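Side-chain contact in Cag38821 (Sulfolobus islandicus rod-shaped virus 1, PDB 2X48), which is of unknown function but folds as a small beta-hairpin followed by three helices, the last two resembling a helix-turn-helix and so possibly binding DNA: residues Ile5-Val10 against Ala38-Val43. Sequence-based numbering, arbitrary orientation.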
# COMPACT_ATOMS: atom_id res chain seq x y z
N ILE A 5 -4.19 7.08 3.96
CA ILE A 5 -4.47 6.57 2.60
C ILE A 5 -5.92 6.12 2.44
O ILE A 5 -6.40 5.25 3.17
CB ILE A 5 -3.52 5.39 2.26
CG1 ILE A 5 -2.06 5.84 2.44
CG2 ILE A 5 -3.80 4.87 0.86
CD1 ILE A 5 -1.03 4.93 1.86
N GLN A 6 -6.63 6.70 1.47
CA GLN A 6 -8.05 6.39 1.26
C GLN A 6 -8.27 5.53 0.02
O GLN A 6 -8.00 5.97 -1.10
CB GLN A 6 -8.90 7.68 1.19
CG GLN A 6 -10.25 7.48 0.49
CD GLN A 6 -11.41 8.18 1.18
OE1 GLN A 6 -11.57 9.40 1.08
NE2 GLN A 6 -12.24 7.39 1.85
N VAL A 7 -8.76 4.32 0.26
CA VAL A 7 -9.19 3.39 -0.79
C VAL A 7 -10.63 2.98 -0.51
O VAL A 7 -10.89 2.31 0.49
CB VAL A 7 -8.31 2.13 -0.84
CG1 VAL A 7 -8.94 1.05 -1.74
CG2 VAL A 7 -6.91 2.49 -1.33
N GLN A 8 -11.55 3.36 -1.39
CA GLN A 8 -12.98 3.05 -1.23
C GLN A 8 -13.44 3.49 0.16
O GLN A 8 -13.22 4.65 0.52
CB GLN A 8 -13.26 1.56 -1.50
CG GLN A 8 -13.07 1.14 -2.97
CD GLN A 8 -14.26 1.51 -3.88
OE1 GLN A 8 -14.96 2.51 -3.67
NE2 GLN A 8 -14.49 0.69 -4.91
N GLY A 9 -14.02 2.59 0.95
CA GLY A 9 -14.54 2.94 2.28
C GLY A 9 -13.54 2.87 3.44
O GLY A 9 -13.88 3.20 4.57
N VAL A 10 -12.32 2.44 3.14
CA VAL A 10 -11.30 2.20 4.16
C VAL A 10 -10.25 3.29 4.11
O VAL A 10 -9.85 3.71 3.02
CB VAL A 10 -10.59 0.85 3.95
CG1 VAL A 10 -9.78 0.48 5.18
CG2 VAL A 10 -11.60 -0.25 3.62
N ALA A 38 0.95 1.06 -6.05
CA ALA A 38 2.02 2.03 -6.08
C ALA A 38 1.49 3.47 -6.07
O ALA A 38 2.03 4.32 -5.36
CB ALA A 38 2.89 1.80 -7.31
N ASN A 39 0.46 3.74 -6.86
CA ASN A 39 -0.15 5.07 -6.86
C ASN A 39 -0.85 5.38 -5.55
O ASN A 39 -0.80 6.51 -5.08
CB ASN A 39 -1.11 5.25 -8.04
CG ASN A 39 -0.39 5.63 -9.31
OD1 ASN A 39 0.03 4.77 -10.08
ND2 ASN A 39 -0.21 6.94 -9.53
N ALA A 40 -1.50 4.38 -4.97
CA ALA A 40 -2.24 4.57 -3.72
C ALA A 40 -1.32 4.93 -2.54
O ALA A 40 -1.70 5.72 -1.68
CB ALA A 40 -3.06 3.34 -3.39
N LEU A 41 -0.11 4.36 -2.54
CA LEU A 41 0.85 4.49 -1.43
C LEU A 41 1.95 5.54 -1.69
O LEU A 41 2.66 5.94 -0.76
CB LEU A 41 1.51 3.14 -1.14
CG LEU A 41 0.63 1.93 -0.80
CD1 LEU A 41 1.49 0.75 -0.39
CD2 LEU A 41 -0.34 2.25 0.30
N GLY A 42 2.11 5.95 -2.94
CA GLY A 42 3.12 6.96 -3.28
C GLY A 42 4.52 6.40 -3.34
O GLY A 42 5.50 7.11 -3.08
N VAL A 43 4.62 5.12 -3.70
CA VAL A 43 5.90 4.46 -3.93
C VAL A 43 5.96 3.93 -5.36
O VAL A 43 5.02 4.10 -6.14
CB VAL A 43 6.14 3.30 -2.92
CG1 VAL A 43 6.13 3.84 -1.50
CG2 VAL A 43 5.10 2.20 -3.10
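I5 places CG1 beside its backbone N and anti to the carbonyl carbon (chi1 -56°), and an extended chi2 of -167° carries CD1 to 3.7 Å from A40 O in the last turn of helix 34-41. L41 has the same kind of first torsion, and the two side chains cross at about a right angle, though the closeness of their methyls is doubtful. The second branch of I5 is used as well: CG2 lies 3.4 Å from A40 O, so the beta-branched residue covers a main-chain carbonyl near the helix end. Two residues along, on the same strand face, beta-branched V7 adds a looser apolar touch, its CG2 4.4 Å from A40 CB; the small methyl of A40 probably leaves room for the strand beside the helix. Just past the helix end, G42 takes a positive phi (77°), which glycine adopts easily, and A38 O accepts from both G42 N and V43 N. Helices 34-41 and 45-52 are consistent with a helix-turn-helix, on which the hairpin packs: strand 3-7 is hydrogen-bonded to strand 10-14 and joined to it by a type II' turn, while helix 17-29 receives V7 on L27 and the buried, apolar L41 on L20, V23 and A24.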